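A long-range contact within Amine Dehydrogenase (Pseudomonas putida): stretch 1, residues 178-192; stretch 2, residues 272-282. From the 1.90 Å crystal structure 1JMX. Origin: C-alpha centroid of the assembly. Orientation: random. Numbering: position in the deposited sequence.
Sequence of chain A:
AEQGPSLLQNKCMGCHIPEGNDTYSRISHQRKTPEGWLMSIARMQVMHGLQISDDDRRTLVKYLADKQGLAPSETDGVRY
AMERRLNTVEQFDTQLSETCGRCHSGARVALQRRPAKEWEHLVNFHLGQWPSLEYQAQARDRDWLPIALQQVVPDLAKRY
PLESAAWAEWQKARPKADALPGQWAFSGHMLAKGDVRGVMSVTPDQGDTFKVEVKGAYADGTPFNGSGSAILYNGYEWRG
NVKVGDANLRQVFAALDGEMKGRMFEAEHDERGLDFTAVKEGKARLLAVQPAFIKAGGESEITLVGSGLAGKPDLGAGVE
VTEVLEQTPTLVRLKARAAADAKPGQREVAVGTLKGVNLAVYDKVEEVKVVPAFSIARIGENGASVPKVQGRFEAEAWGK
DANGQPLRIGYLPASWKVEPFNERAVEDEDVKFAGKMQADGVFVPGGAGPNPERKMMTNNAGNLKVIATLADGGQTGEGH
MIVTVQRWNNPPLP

Stretch 1 (178-192) DALPGQWAFSGHMLA
Stretch 2, residues 272-282: RGLDFTAVKEG

The antiparallel ladder between the strand 182-190 and the strand that runs to Lys280 ends, beyond Trp184-Lys280, in a side chain that replaces a backbone acceptor: Gln183 N donates to Glu281 OE1 (2.8 Å), while Glu281 N returns a regular bond to Gln183 O (3.0 Å). Glu281, beyond its strand, reaches back with chi1 p and chi2 t. Its carboxylate also lies 3.5 Å from Gly182 CA (to OE1), and a CB on Gly182 would be crowded by Lys280 CE and Glu281 OE1; the backbone angles of Gly182 (141°/-165°) themselves call for glycine.

The strand axes approach to 4.3 Å, with N-to-C directions 158° apart. Extended backbones (phi/psi -142°/147° at Ser187) pair Ala185 with Val279, Ser187 with Thr277 and His189 with Asp275, each through two hydrogen bonds: Ala185 N to Val279 O, 3.0 Å, and Val279 N to Ala185 O, 2.9 Å; Ser187 N to Thr277 O, 2.9 Å, and Thr277 N to Ser187 O, 3.0 Å; His189 N to Asp275 O, 3.2 Å, and Asp275 N to His189 O, 2.9 Å. Phe186-Ala278 (CA-CA 4.0 Å) and Gly188-Phe276 (CA-CA 4.5 Å) alternate with them as non-hydrogen-bonded pairs, and Trp184-Lys280 (CA-CA 4.4 Å), of the same kind, lies just outside Ala185-Val279. Past the last bonded pair, a water bridges the chains, accepting from Leu191 N (2.9 Å) and donating to Gly273 O (2.9 Å).

Trp184, Phe186, Met190, Leu274, Phe276, Ala278 and Lys280 share one face of the sheet. Trp184 (chi1 m, chi2 74°) is fixed by its NE1 bond to Leu180 O (2.8 Å), which satisfies the polar atom of a buried indole. Lys280 CB sits 3.5 Å from the centroid of the Trp184 six-membered ring, over its face. The lysine is extended through chi3, then turns at chi4 (m); its CE is 3.1 Å from Pro181 O, so its long aliphatic chain covers the indole and the preceding turn.

Small Ala278 leaves space beside both aromatics, its CB 4.0 Å from Trp184 CE3 and 3.7 Å from Phe186 CB. Phe186 (p, chi2 -98°) and Phe276 (t, chi2 105°) have planes 23° apart and centroids 5.2 Å apart, slid so that they barely overlap; Phe276 CZ meets Phe186 CB at 3.5 Å. Gly188 permits close approach, its CA 3.0 Å from Asp275 O, where a CB would clash. Met190 (t, t, chi3 -91°) brings CE to 3.6 Å from Leu274 CD2.

Ala185, Ser187, His189, Asp275, Thr277 and Val279 occupy the other face. Ser187 and Thr277 are both t, with Ser187 CB 4.2 Å from Thr277 CG2. Together the stretches bury 882 Å².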

# COMPACT_ATOMS: atom_id res chain seq x y z
N ASP A 178 8.16 6.57 38.17
CA ASP A 178 9.11 7.17 39.10
C ASP A 178 10.51 6.55 38.93
O ASP A 178 11.50 7.09 39.43
CB ASP A 178 8.62 6.99 40.55
CG ASP A 178 8.79 5.56 41.06
OD1 ASP A 178 8.63 4.60 40.28
OD2 ASP A 178 9.09 5.39 42.26
N ALA A 179 10.57 5.42 38.22
CA ALA A 179 11.83 4.72 37.97
C ALA A 179 12.64 5.30 36.80
O ALA A 179 13.78 4.90 36.59
CB ALA A 179 11.57 3.24 37.72
N LEU A 180 12.06 6.24 36.05
CA LEU A 180 12.73 6.82 34.89
C LEU A 180 13.48 8.14 35.05
O LEU A 180 14.43 8.40 34.31
CB LEU A 180 11.77 6.91 33.70
CG LEU A 180 11.11 5.60 33.26
CD1 LEU A 180 10.25 5.86 32.04
CD2 LEU A 180 12.15 4.53 32.96
N PRO A 181 13.05 9.02 35.97
CA PRO A 181 13.77 10.29 36.12
C PRO A 181 15.26 10.12 36.48
O PRO A 181 15.63 9.18 37.19
CB PRO A 181 12.99 10.99 37.24
CG PRO A 181 11.59 10.54 36.97
CD PRO A 181 11.80 9.05 36.75
N GLY A 182 16.08 11.02 35.96
CA GLY A 182 17.51 10.98 36.22
C GLY A 182 18.28 11.34 34.97
O GLY A 182 17.72 11.87 34.02
N GLN A 183 19.58 11.05 34.96
CA GLN A 183 20.41 11.35 33.80
C GLN A 183 20.56 10.07 33.00
O GLN A 183 20.66 8.97 33.56
CB GLN A 183 21.78 11.89 34.22
CG GLN A 183 21.73 13.08 35.19
CD GLN A 183 20.94 14.28 34.66
OE1 GLN A 183 20.83 14.49 33.46
NE2 GLN A 183 20.38 15.07 35.58
N TRP A 184 20.55 10.21 31.68
CA TRP A 184 20.66 9.07 30.80
C TRP A 184 21.70 9.27 29.71
O TRP A 184 21.51 10.06 28.80
CB TRP A 184 19.31 8.79 30.13
CG TRP A 184 18.27 8.23 31.04
CD1 TRP A 184 17.57 8.90 32.00
CD2 TRP A 184 17.77 6.88 31.04
NE1 TRP A 184 16.66 8.06 32.60
CE2 TRP A 184 16.77 6.81 32.03
CE3 TRP A 184 18.08 5.73 30.30
CZ2 TRP A 184 16.06 5.63 32.30
CZ3 TRP A 184 17.38 4.56 30.57
CH2 TRP A 184 16.39 4.52 31.56
N ALA A 185 22.79 8.51 29.80
CA ALA A 185 23.84 8.60 28.79
C ALA A 185 23.35 7.88 27.55
O ALA A 185 22.91 6.74 27.63
CB ALA A 185 25.13 7.94 29.30
N PHE A 186 23.40 8.54 26.40
CA PHE A 186 22.95 7.90 25.17
C PHE A 186 23.98 7.87 24.04
O PHE A 186 24.92 8.67 23.98
CB PHE A 186 21.61 8.49 24.69
CG PHE A 186 21.72 9.88 24.11
CD1 PHE A 186 21.42 10.99 24.88
CD2 PHE A 186 22.10 10.07 22.78
CE1 PHE A 186 21.49 12.28 24.35
CE2 PHE A 186 22.18 11.35 22.24
CZ PHE A 186 21.87 12.46 23.02
N SER A 187 23.76 6.91 23.14
CA SER A 187 24.60 6.71 21.98
C SER A 187 23.63 6.33 20.86
O SER A 187 22.61 5.70 21.10
CB SER A 187 25.58 5.57 22.23
OG SER A 187 26.40 5.36 21.10
N GLY A 188 23.96 6.72 19.64
CA GLY A 188 23.11 6.40 18.52
C GLY A 188 23.80 6.65 17.20
O GLY A 188 24.93 7.14 17.16
N HIS A 189 23.12 6.33 16.11
CA HIS A 189 23.67 6.51 14.78
C HIS A 189 22.60 6.84 13.76
O HIS A 189 21.57 6.17 13.69
CB HIS A 189 24.40 5.24 14.34
CG HIS A 189 25.10 5.38 13.03
ND1 HIS A 189 24.46 5.26 11.82
CD2 HIS A 189 26.40 5.66 12.73
CE1 HIS A 189 25.31 5.47 10.84
NE2 HIS A 189 26.50 5.71 11.36
N MET A 190 22.83 7.89 12.98
CA MET A 190 21.90 8.27 11.94
C MET A 190 22.51 7.89 10.59
O MET A 190 23.62 8.32 10.26
CB MET A 190 21.61 9.77 11.98
CG MET A 190 20.54 10.21 10.99
SD MET A 190 20.24 11.98 11.02
CE MET A 190 18.94 12.08 12.21
N LEU A 191 21.81 7.06 9.83
CA LEU A 191 22.27 6.62 8.51
C LEU A 191 22.61 7.83 7.65
O LEU A 191 21.86 8.80 7.62
CB LEU A 191 21.17 5.79 7.84
CG LEU A 191 21.42 4.34 7.42
CD1 LEU A 191 22.19 3.56 8.47
CD2 LEU A 191 20.07 3.71 7.18
N ALA A 192 23.76 7.78 7.00
CA ALA A 192 24.23 8.86 6.14
C ALA A 192 24.58 10.16 6.86
O ALA A 192 24.85 11.18 6.22
CB ALA A 192 23.23 9.12 5.02
N ARG A 272 14.28 9.58 8.16
CA ARG A 272 15.33 10.41 8.73
C ARG A 272 15.32 10.24 10.24
O ARG A 272 14.60 10.92 10.96
CB ARG A 272 15.08 11.86 8.33
CG ARG A 272 14.76 11.97 6.86
CD ARG A 272 14.39 13.36 6.44
NE ARG A 272 13.68 13.31 5.17
CZ ARG A 272 13.29 14.37 4.48
NH1 ARG A 272 13.55 15.59 4.92
NH2 ARG A 272 12.60 14.21 3.36
N GLY A 273 16.12 9.28 10.71
CA GLY A 273 16.19 9.01 12.12
C GLY A 273 17.51 8.41 12.53
O GLY A 273 18.42 8.26 11.72
N LEU A 274 17.60 8.05 13.80
CA LEU A 274 18.81 7.46 14.33
C LEU A 274 18.48 6.34 15.30
O LEU A 274 17.45 6.36 15.97
CB LEU A 274 19.66 8.54 15.03
CG LEU A 274 18.99 9.41 16.10
CD1 LEU A 274 19.85 9.50 17.32
CD2 LEU A 274 18.69 10.79 15.56
N ASP A 275 19.33 5.31 15.32
CA ASP A 275 19.15 4.21 16.25
C ASP A 275 19.49 4.83 17.59
O ASP A 275 20.36 5.69 17.68
CB ASP A 275 20.09 3.06 15.93
CG ASP A 275 19.66 2.31 14.69
OD1 ASP A 275 18.49 2.45 14.29
OD2 ASP A 275 20.49 1.58 14.11
N PHE A 276 18.82 4.39 18.63
CA PHE A 276 19.04 4.99 19.93
C PHE A 276 19.08 4.01 21.08
O PHE A 276 18.16 3.22 21.28
CB PHE A 276 17.96 6.04 20.15
CG PHE A 276 18.11 6.82 21.42
CD1 PHE A 276 18.58 8.13 21.40
CD2 PHE A 276 17.70 6.28 22.64
CE1 PHE A 276 18.63 8.89 22.56
CE2 PHE A 276 17.75 7.03 23.80
CZ PHE A 276 18.21 8.34 23.77
N THR A 277 20.16 4.08 21.84
CA THR A 277 20.32 3.23 23.00
C THR A 277 20.82 4.14 24.12
O THR A 277 21.60 5.05 23.87
CB THR A 277 21.28 2.04 22.73
OG1 THR A 277 21.40 1.25 23.92
CG2 THR A 277 22.66 2.51 22.29
N ALA A 278 20.29 3.96 25.31
CA ALA A 278 20.69 4.79 26.44
C ALA A 278 20.73 3.97 27.71
O ALA A 278 20.17 2.87 27.77
CB ALA A 278 19.73 5.98 26.61
N VAL A 279 21.42 4.50 28.72
CA VAL A 279 21.55 3.83 30.00
C VAL A 279 21.42 4.85 31.13
O VAL A 279 22.02 5.92 31.08
CB VAL A 279 22.91 3.10 30.10
CG1 VAL A 279 23.17 2.65 31.52
CG2 VAL A 279 22.90 1.89 29.19
N LYS A 280 20.62 4.51 32.13
CA LYS A 280 20.42 5.40 33.26
C LYS A 280 21.61 5.37 34.22
O LYS A 280 22.22 4.33 34.46
CB LYS A 280 19.15 5.05 34.02
CG LYS A 280 18.81 6.05 35.10
CD LYS A 280 17.62 5.59 35.94
CE LYS A 280 17.32 6.58 37.08
NZ LYS A 280 18.46 6.69 38.04
N GLU A 281 21.91 6.54 34.77
CA GLU A 281 22.99 6.69 35.73
C GLU A 281 22.68 5.78 36.91
O GLU A 281 21.52 5.49 37.19
CB GLU A 281 23.06 8.15 36.20
CG GLU A 281 21.74 8.65 36.79
CD GLU A 281 21.85 10.06 37.37
OE1 GLU A 281 20.82 10.76 37.40
OE2 GLU A 281 22.97 10.45 37.80
N GLY A 282 23.73 5.31 37.58
CA GLY A 282 23.54 4.43 38.71
C GLY A 282 24.07 3.03 38.49
O GLY A 282 24.30 2.30 39.46
O HOH W 1 19.48 5.74 10.85